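Local coordinates for chitin elicitor-binding protein (Oryza sativa subsp. japonica, PDB 5JCD) that perceives chitin oligosaccharides of fungal cell walls at the plant cell surface and passes the signal on for defence responses, at residues F34-L39 and V64-R69; G77-L82 and I130-S135; A112-P117 and Q126-P131. All coordinates share one frame; numbering follows the deposited sequence.

Contact 1 of 3, residues F34-L39 and V64-R69; sequences FNTTTL and VKIPFR
Thr-36 makes the polar contact with the strand at Pro-67. Its OG1 lies between the backbone N and the carbonyl carbon (chi1 58°) and donates a hydrogen bond of 2.9 Å to Pro-67 O, approaching 16° from the carbonyl plane. A water gives a second polar link, donating to Thr-36 O and accepting from Arg-69 N at 2.7 Å. Segment 34-39 joins helix 27-34 to helix 39-45. Strand 63-72, which holds residues 64-69, pairs antiparallel with strand 12-20; the two helices between these strands are consistent with a LysM-like beta-alpha-alpha-beta unit, and the loop lies against its second strand. The apolar contacts begin with a CH-pi interaction: Ile-66 CD1 sits over one face of the Phe-34 ring, 3.8 Å from its centroid and offset toward the rim, while Tyr-19 meets the same ring edge-to-face. An alanine in place of Phe-34 would probably leave Ile-66 CD1 and Tyr-19 without their aromatic partner and open a gap beside Ile-66 CD1. Further along, Thr-36 and Phe-68 lie side by side, their CB atoms 3.4 Å apart. Thr-37 crosses Pro-67 obliquely, its CG2 4.0 Å from Pro-67 CD.

Contact 2 of 3, residues G77-L82 and I130-S135; sequences GQSDRL and IPLPCS
Ser-79 and Cys-134 both turn the end of the side chain between their own backbone N and carbonyl carbon (chi1 59° and 60°), which carries Ser-79 OG to the backbone of Leu-132 and Cys-134 SG to within 3.2 Å of Gln-78 N. Leu-132 N gives Ser-79 OG a weak hydrogen bond of 3.0 Å and has a second weak acceptor in Ile-130 O, across the inverse gamma turn centred on Pro-131. In return, Ser-79 N donates to Leu-132 O at 2.9 Å, in the plane of that carbonyl. The segments run antiparallel, with Gln-78 and Pro-133 as a non-hydrogen-bonded pair, and the short, weakly bonded strand about 133-134 lies at the side of strand 76-79 in the main sheet. A disulfide from Cys-134 to Cys-70 ties it to 63-72 as well, and Phe-68 of that strand packs on Ser-79, Leu-132 and Cys-134. Cys-134 N donates to Gly-77 O at 3.2 Å from well above the carbonyl plane, in a loose pairing. Gly-77 CA lies only 3.1 Å from Cys-134 O, a CA-H...O contact. On the face with Pro-133, the extended Gln-78 chain passes over Pro-131, whose CB is 4.0 Å from both Gln-78 CG and NE2.

Contact 3 of 3, residues A112-P117 and Q126-P131; sequences AANNIP and QTLWIP
Asn-114 grips the backbone of Trp-129 with both ends of its side-chain amide. OD1 accepts a short hydrogen bond of 2.6 Å from Trp-129 N, nearly straight at 160° and directed at a lone pair in the amide plane. ND2 donates to Trp-129 O at 3.0 Å, tilted from its carbonyl plane, and also bonds Ile-110 O in helix 107-113. Chi1 of -66° sets CG anti to the carbonyl carbon, and chi2 of -89° turns the amide so that OD1 and ND2 meet the N-H and C=O of Trp-129 much as a neighbouring strand would. The true neighbour, strand 84-86, lies on the other side, where Leu-128 pairs with Tyr-85 through the backbone. This is the LysM beta-alpha-alpha-beta fold: helix 107-113 is the second helix, and 127-129 the second strand. Trp-129 NE1 is satisfied by Ser-79 O, and Gln-126 OE1 by Asn-123 N. Packing contacts flank the amide. Ala-113 CB lies 3.8 Å from Trp-129 CE3 and 3.9 Å from Pro-131 CG, while Ala-113 O comes to the edge of the indole ring, near its plane. Leu-128 CD2 packs 4.1 Å from Asn-114 CG, and Leu-128 also touches Leu-93 and Ile-96 of helix 93-100. Asn-114 and Thr-127 both belong to the experimentally established chitin-binding site. Since a flipped amide would put like against like at both Trp-129 N and O, the orientation of Asn-114 is probably fixed, and its bonds to Trp-129 and Ile-110 link the residue following helix 107-113 to the strand.

In the fold
From the N terminus, contact 1 comes first: it closes the loop holding helix 39-45, bringing the turn between two helices back onto strand 63-72. It is complete before contact 2 opens. Contact 2 closes a much longer excursion, in which 77-82 meets 130-135 after the chain has passed through strand 84-86 and helices 93-100 and 107-113. Contact 3 starts inside that excursion, closes a short loop from 112-117, and ends on the same stretch as contact 2, with Ile-130 and Pro-131 shared. Contacts 1 and 2 touch because strands 63-72 and 76-79 are neighbours in the sheet; contacts 1 and 3 do not touch. Together they join helices 27-34 and 39-45, the central sheet and the following LysM domain.

Contact 1 of 3, residues F34-L39 and V64-R69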
loop_
_atom_site.group_PDB
_atom_site.type_symbol
_atom_site.label_atom_id
_atom_site.label_comp_id
_atom_site.label_asym_id
_atom_site.label_seq_id
_atom_site.Cartn_x
_atom_site.Cartn_y
_atom_site.Cartn_z
ATOM N N PHE A 34 7.218 6.134 -7.059
ATOM C CA PHE A 34 7.101 5.839 -5.648
ATOM C C PHE A 34 8.241 6.428 -4.836
ATOM O O PHE A 34 7.992 7.136 -3.855
ATOM C CB PHE A 34 6.889 4.330 -5.429
ATOM C CG PHE A 34 5.472 3.902 -5.674
ATOM C CD1 PHE A 34 4.535 3.932 -4.646
ATOM C CD2 PHE A 34 5.054 3.534 -6.945
ATOM C CE1 PHE A 34 3.207 3.566 -4.872
ATOM C CE2 PHE A 34 3.720 3.183 -7.185
ATOM C CZ PHE A 34 2.796 3.204 -6.145
ATOM N N ASN A 35 9.473 6.194 -5.291
ATOM C CA ASN A 35 10.674 6.715 -4.638
ATOM C C ASN A 35 10.739 6.309 -3.161
ATOM O O ASN A 35 11.167 7.080 -2.308
ATOM C CB ASN A 35 10.773 8.237 -4.801
ATOM C CG ASN A 35 12.198 8.744 -4.648
ATOM O OD1 ASN A 35 13.155 8.018 -4.940
ATOM N ND2 ASN A 35 12.348 9.999 -4.216
ATOM N N THR A 36 10.303 5.093 -2.872
ATOM C CA THR A 36 10.226 4.614 -1.498
ATOM C C THR A 36 11.250 3.533 -1.225
ATOM O O THR A 36 11.456 3.113 -0.089
ATOM C CB THR A 36 8.853 4.003 -1.226
ATOM O OG1 THR A 36 8.610 2.934 -2.155
ATOM C CG2 THR A 36 7.781 5.056 -1.358
ATOM N N THR A 37 11.905 3.106 -2.288
ATOM C CA THR A 37 12.812 1.982 -2.245
ATOM C C THR A 37 13.744 2.151 -3.436
ATOM O O THR A 37 13.460 2.931 -4.334
ATOM C CB THR A 37 12.042 0.630 -2.334
ATOM O OG1 THR A 37 12.967 -0.457 -2.337
ATOM C CG2 THR A 37 11.216 0.541 -3.603
ATOM N N THR A 38 14.853 1.433 -3.439
ATOM C CA THR A 38 15.761 1.461 -4.568
ATOM C C THR A 38 15.323 0.416 -5.577
ATOM O O THR A 38 14.549 -0.491 -5.255
ATOM C CB THR A 38 17.231 1.144 -4.147
ATOM O OG1 THR A 38 17.343 -0.236 -3.766
ATOM C CG2 THR A 38 17.696 2.045 -2.995
ATOM N N LEU A 39 15.839 0.538 -6.796
ATOM C CA LEU A 39 15.592 -0.457 -7.830
ATOM C C LEU A 39 15.924 -1.895 -7.428
ATOM O O LEU A 39 15.082 -2.767 -7.597
ATOM C CB LEU A 39 16.303 -0.091 -9.134
ATOM C CG LEU A 39 16.278 -1.181 -10.210
ATOM C CD1 LEU A 39 14.865 -1.453 -10.709
ATOM C CD2 LEU A 39 17.197 -0.810 -11.369
ATOM N N VAL A 64 2.609 -5.588 -8.659
ATOM C CA VAL A 64 3.991 -5.458 -8.263
ATOM C C VAL A 64 4.035 -5.156 -6.794
ATOM O O VAL A 64 3.361 -4.251 -6.313
ATOM C CB VAL A 64 4.700 -4.274 -8.972
ATOM C CG1 VAL A 64 6.186 -4.197 -8.551
ATOM C CG2 VAL A 64 4.578 -4.394 -10.464
ATOM N N LYS A 65 4.876 -5.888 -6.083
ATOM C CA LYS A 65 5.076 -5.645 -4.680
ATOM C C LYS A 65 5.961 -4.426 -4.504
ATOM O O LYS A 65 7.090 -4.409 -4.959
ATOM C CB LYS A 65 5.744 -6.855 -4.073
ATOM C CG LYS A 65 5.522 -7.033 -2.579
ATOM C CD LYS A 65 6.028 -8.423 -2.176
ATOM C CE LYS A 65 5.658 -8.817 -0.767
ATOM N NZ LYS A 65 6.245 -7.925 0.248
ATOM N N ILE A 66 5.472 -3.422 -3.805
ATOM C CA ILE A 66 6.263 -2.219 -3.610
ATOM C C ILE A 66 6.526 -1.996 -2.125
ATOM O O ILE A 66 5.603 -1.750 -1.375
ATOM C CB ILE A 66 5.600 -0.986 -4.269
ATOM C CG1 ILE A 66 5.400 -1.269 -5.769
ATOM C CG2 ILE A 66 6.432 0.279 -4.018
ATOM C CD1 ILE A 66 4.835 -0.146 -6.551
ATOM N N PRO A 67 7.794 -2.154 -1.702
ATOM C CA PRO A 67 8.262 -1.961 -0.320
ATOM C C PRO A 67 8.475 -0.502 0.017
ATOM O O PRO A 67 8.762 0.296 -0.874
ATOM C CB PRO A 67 9.609 -2.712 -0.274
ATOM C CG PRO A 67 9.983 -3.005 -1.670
ATOM C CD PRO A 67 8.886 -2.540 -2.609
ATOM N N PHE A 68 8.282 -0.144 1.278
ATOM C CA PHE A 68 8.543 1.220 1.685
ATOM C C PHE A 68 8.754 1.307 3.182
ATOM O O PHE A 68 8.486 0.363 3.907
ATOM C CB PHE A 68 7.395 2.153 1.249
ATOM C CG PHE A 68 6.042 1.751 1.772
ATOM C CD1 PHE A 68 5.593 2.212 3.001
ATOM C CD2 PHE A 68 5.217 0.911 1.028
ATOM C CE1 PHE A 68 4.353 1.833 3.476
ATOM C CE2 PHE A 68 3.991 0.533 1.498
ATOM C CZ PHE A 68 3.547 0.988 2.718
ATOM N N ARG A 69 9.216 2.462 3.639
ATOM C CA ARG A 69 9.374 2.696 5.051
ATOM C C ARG A 69 8.072 3.127 5.676
ATOM O O ARG A 69 7.461 4.086 5.253
ATOM C CB ARG A 69 10.463 3.733 5.307
ATOM C CG ARG A 69 11.234 3.484 6.605
ATOM C CD ARG A 69 11.479 4.778 7.360
ATOM N NE ARG A 69 12.122 5.766 6.498
ATOM C CZ ARG A 69 12.343 7.028 6.842
ATOM N NH1 ARG A 69 11.971 7.455 8.038
ATOM N NH2 ARG A 69 12.939 7.860 5.996
HETATM O O HOH W 1 10.387 4.155 1.967
#

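Contact 2 of 3, residues G77-L82 and I130-S135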
loop_
_atom_site.group_PDB
_atom_site.type_symbol
_atom_site.label_atom_id
_atom_site.label_comp_id
_atom_site.label_asym_id
_atom_site.label_seq_id
_atom_site.Cartn_x
_atom_site.Cartn_y
_atom_site.Cartn_z
ATOM N N GLY A 77 -0.232 3.519 10.994
ATOM C CA GLY A 77 1.020 3.406 10.277
ATOM C C GLY A 77 0.853 3.996 8.886
ATOM O O GLY A 77 -0.099 3.674 8.198
ATOM N N GLN A 78 1.774 4.850 8.463
ATOM C CA GLN A 78 1.702 5.458 7.137
ATOM C C GLN A 78 3.058 5.387 6.473
ATOM O O GLN A 78 4.074 5.416 7.155
ATOM C CB GLN A 78 1.263 6.928 7.247
ATOM C CG GLN A 78 -0.094 7.064 7.918
ATOM C CD GLN A 78 -0.360 8.451 8.410
ATOM O OE1 GLN A 78 0.530 9.114 8.943
ATOM N NE2 GLN A 78 -1.587 8.923 8.200
ATOM N N SER A 79 3.074 5.286 5.149
ATOM C CA SER A 79 4.329 5.343 4.411
ATOM C C SER A 79 4.983 6.689 4.758
ATOM O O SER A 79 4.323 7.726 4.798
ATOM C CB SER A 79 4.069 5.200 2.908
ATOM O OG SER A 79 3.217 6.222 2.422
ATOM N N ASP A 80 6.268 6.661 5.064
ATOM C CA ASP A 80 6.910 7.760 5.783
ATOM C C ASP A 80 7.252 8.983 4.914
ATOM O O ASP A 80 8.355 9.091 4.374
ATOM C CB ASP A 80 8.151 7.214 6.465
ATOM C CG ASP A 80 8.757 8.186 7.448
ATOM O OD1 ASP A 80 8.154 9.236 7.725
ATOM O OD2 ASP A 80 9.829 7.860 7.977
ATOM N N ARG A 81 6.300 9.905 4.813
ATOM C CA ARG A 81 6.419 11.120 3.989
ATOM C C ARG A 81 6.709 10.840 2.517
ATOM O O ARG A 81 7.064 11.742 1.776
ATOM C CB ARG A 81 7.417 12.123 4.589
ATOM C CG ARG A 81 7.083 12.511 6.027
ATOM C CD ARG A 81 5.832 13.375 6.080
ATOM N NE ARG A 81 5.191 13.375 7.397
ATOM C CZ ARG A 81 4.333 14.306 7.814
ATOM N NH1 ARG A 81 4.021 15.332 7.025
ATOM N NH2 ARG A 81 3.792 14.219 9.024
ATOM N N LEU A 82 6.535 9.584 2.111
ATOM C CA LEU A 82 6.636 9.143 0.723
ATOM C C LEU A 82 5.502 8.172 0.492
ATOM O O LEU A 82 4.987 7.593 1.456
ATOM C CB LEU A 82 7.960 8.427 0.494
ATOM C CG LEU A 82 9.175 9.344 0.533
ATOM C CD1 LEU A 82 10.470 8.549 0.653
ATOM C CD2 LEU A 82 9.172 10.204 -0.729
ATOM N N ILE A 130 1.290 10.993 -0.117
ATOM C CA ILE A 130 0.310 9.915 -0.128
ATOM C C ILE A 130 0.611 8.929 1.021
ATOM O O ILE A 130 1.608 8.215 0.987
ATOM C CB ILE A 130 0.344 9.169 -1.482
ATOM C CG1 ILE A 130 0.221 10.152 -2.655
ATOM C CG2 ILE A 130 -0.720 8.087 -1.541
ATOM C CD1 ILE A 130 -1.068 10.980 -2.663
ATOM N N PRO A 131 -0.256 8.882 2.040
ATOM C CA PRO A 131 -0.014 8.002 3.188
ATOM C C PRO A 131 -0.463 6.553 2.960
ATOM O O PRO A 131 -1.487 6.151 3.499
ATOM C CB PRO A 131 -0.895 8.618 4.271
ATOM C CG PRO A 131 -2.078 9.160 3.492
ATOM C CD PRO A 131 -1.508 9.643 2.177
ATOM N N LEU A 132 0.294 5.777 2.195
ATOM C CA LEU A 132 -0.006 4.345 2.038
ATOM C C LEU A 132 -0.136 3.644 3.393
ATOM O O LEU A 132 0.651 3.887 4.328
ATOM C CB LEU A 132 1.082 3.670 1.206
ATOM C CG LEU A 132 1.332 4.351 -0.142
ATOM C CD1 LEU A 132 2.539 3.768 -0.815
ATOM C CD2 LEU A 132 0.100 4.173 -1.035
ATOM N N PRO A 133 -1.145 2.781 3.512
ATOM C CA PRO A 133 -1.417 2.141 4.798
ATOM C C PRO A 133 -0.391 1.058 5.169
ATOM O O PRO A 133 0.039 0.245 4.342
ATOM C CB PRO A 133 -2.804 1.535 4.585
ATOM C CG PRO A 133 -2.832 1.214 3.129
ATOM C CD PRO A 133 -1.990 2.243 2.433
ATOM N N CYS A 134 -0.013 1.052 6.438
ATOM C CA CYS A 134 0.982 0.120 6.919
ATOM C C CYS A 134 0.890 0.020 8.422
ATOM O O CYS A 134 0.079 0.689 9.052
ATOM C CB CYS A 134 2.402 0.563 6.508
ATOM S SG CYS A 134 2.935 2.201 7.118
ATOM N N SER A 135 1.732 -0.838 8.984
ATOM C CA SER A 135 1.834 -0.985 10.421
ATOM C C SER A 135 3.159 -1.627 10.739
ATOM O O SER A 135 3.784 -2.260 9.870
ATOM C CB SER A 135 0.710 -1.862 10.965
ATOM O OG SER A 135 0.810 -2.005 12.375
#

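Contact 3 of 3, residues A112-P117 and Q126-P131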
loop_
_atom_site.group_PDB
_atom_site.type_symbol
_atom_site.label_atom_id
_atom_site.label_comp_id
_atom_site.label_asym_id
_atom_site.label_seq_id
_atom_site.Cartn_x
_atom_site.Cartn_y
_atom_site.Cartn_z
ATOM N N ALA A 112 -6.449 14.799 5.115
ATOM C CA ALA A 112 -5.915 14.976 6.465
ATOM C C ALA A 112 -4.388 15.015 6.491
ATOM O O ALA A 112 -3.799 15.844 7.183
ATOM C CB ALA A 112 -6.427 13.878 7.384
ATOM N N ALA A 113 -3.758 14.157 5.692
ATOM C CA ALA A 113 -2.304 14.040 5.655
ATOM C C ALA A 113 -1.574 15.278 5.125
ATOM O O ALA A 113 -0.429 15.534 5.497
ATOM C CB ALA A 113 -1.905 12.810 4.841
ATOM N N ASN A 114 -2.211 16.044 4.251
ATOM C CA ASN A 114 -1.524 17.196 3.681
ATOM C C ASN A 114 -1.986 18.513 4.285
ATOM O O ASN A 114 -1.665 19.588 3.779
ATOM C CB ASN A 114 -1.650 17.200 2.161
ATOM C CG ASN A 114 -0.932 16.029 1.520
ATOM O OD1 ASN A 114 0.254 16.110 1.205
ATOM N ND2 ASN A 114 -1.655 14.930 1.318
ATOM N N ASN A 115 -2.742 18.402 5.375
ATOM C CA ASN A 115 -3.178 19.523 6.222
ATOM C C ASN A 115 -3.904 20.679 5.557
ATOM O O ASN A 115 -4.854 21.218 6.118
ATOM C CB ASN A 115 -1.974 20.105 6.976
ATOM C CG ASN A 115 -1.669 19.354 8.252
ATOM O OD1 ASN A 115 -2.550 18.724 8.842
ATOM N ND2 ASN A 115 -0.411 19.410 8.685
ATOM N N ILE A 116 -3.466 21.046 4.361
ATOM C CA ILE A 116 -4.070 22.147 3.624
ATOM C C ILE A 116 -5.514 21.847 3.181
ATOM O O ILE A 116 -6.359 22.752 3.169
ATOM C CB ILE A 116 -3.196 22.546 2.403
ATOM C CG1 ILE A 116 -1.756 22.834 2.853
ATOM C CG2 ILE A 116 -3.794 23.748 1.685
ATOM C CD1 ILE A 116 -0.818 23.243 1.731
ATOM N N PRO A 117 -5.813 20.586 2.805
ATOM C CA PRO A 117 -7.230 20.420 2.469
ATOM C C PRO A 117 -8.146 20.231 3.678
ATOM O O PRO A 117 -7.933 19.352 4.512
ATOM C CB PRO A 117 -7.254 19.188 1.557
ATOM C CG PRO A 117 -5.882 18.640 1.532
ATOM C CD PRO A 117 -5.000 19.414 2.434
ATOM N N GLN A 126 1.264 21.139 -7.360
ATOM C CA GLN A 126 1.393 21.007 -5.919
ATOM C C GLN A 126 1.841 19.573 -5.563
ATOM O O GLN A 126 1.464 18.613 -6.242
ATOM C CB GLN A 126 0.042 21.297 -5.271
ATOM C CG GLN A 126 -0.050 21.016 -3.781
ATOM C CD GLN A 126 -1.456 21.217 -3.261
ATOM O OE1 GLN A 126 -2.383 21.460 -4.031
ATOM N NE2 GLN A 126 -1.619 21.135 -1.953
ATOM N N THR A 127 2.669 19.434 -4.529
ATOM C CA THR A 127 3.095 18.111 -4.087
ATOM C C THR A 127 2.229 17.606 -2.937
ATOM O O THR A 127 1.986 18.316 -1.957
ATOM C CB THR A 127 4.549 18.096 -3.616
ATOM O OG1 THR A 127 4.714 19.103 -2.618
ATOM C CG2 THR A 127 5.520 18.346 -4.776
ATOM N N LEU A 128 1.770 16.366 -3.068
ATOM C CA LEU A 128 0.943 15.732 -2.049
ATOM C C LEU A 128 1.678 14.520 -1.467
ATOM O O LEU A 128 2.274 13.724 -2.207
ATOM C CB LEU A 128 -0.392 15.276 -2.648
ATOM C CG LEU A 128 -1.354 16.266 -3.302
ATOM C CD1 LEU A 128 -2.469 15.521 -4.024
ATOM C CD2 LEU A 128 -1.938 17.193 -2.250
ATOM N N TRP A 129 1.662 14.394 -0.144
ATOM C CA TRP A 129 2.147 13.181 0.510
ATOM C C TRP A 129 1.034 12.148 0.487
ATOM O O TRP A 129 -0.035 12.384 1.040
ATOM C CB TRP A 129 2.536 13.463 1.964
ATOM C CG TRP A 129 2.798 12.213 2.778
ATOM C CD1 TRP A 129 3.379 11.048 2.336
ATOM C CD2 TRP A 129 2.454 11.988 4.157
ATOM N NE1 TRP A 129 3.439 10.131 3.355
ATOM C CE2 TRP A 129 2.880 10.673 4.486
ATOM C CE3 TRP A 129 1.844 12.771 5.152
ATOM C CZ2 TRP A 129 2.711 10.118 5.766
ATOM C CZ3 TRP A 129 1.676 12.219 6.431
ATOM C CH2 TRP A 129 2.107 10.897 6.723
ATOM N N ILE A 130 1.290 10.993 -0.117
ATOM C CA ILE A 130 0.310 9.915 -0.128
ATOM C C ILE A 130 0.611 8.929 1.021
ATOM O O ILE A 130 1.608 8.215 0.987
ATOM C CB ILE A 130 0.344 9.169 -1.482
ATOM C CG1 ILE A 130 0.221 10.152 -2.655
ATOM C CG2 ILE A 130 -0.720 8.087 -1.541
ATOM C CD1 ILE A 130 -1.068 10.980 -2.663
ATOM N N PRO A 131 -0.256 8.882 2.040
ATOM C CA PRO A 131 -0.014 8.002 3.188
ATOM C C PRO A 131 -0.463 6.553 2.960
ATOM O O PRO A 131 -1.487 6.151 3.499
ATOM C CB PRO A 131 -0.895 8.618 4.271
ATOM C CG PRO A 131 -2.078 9.160 3.492
ATOM C CD PRO A 131 -1.508 9.643 2.177
#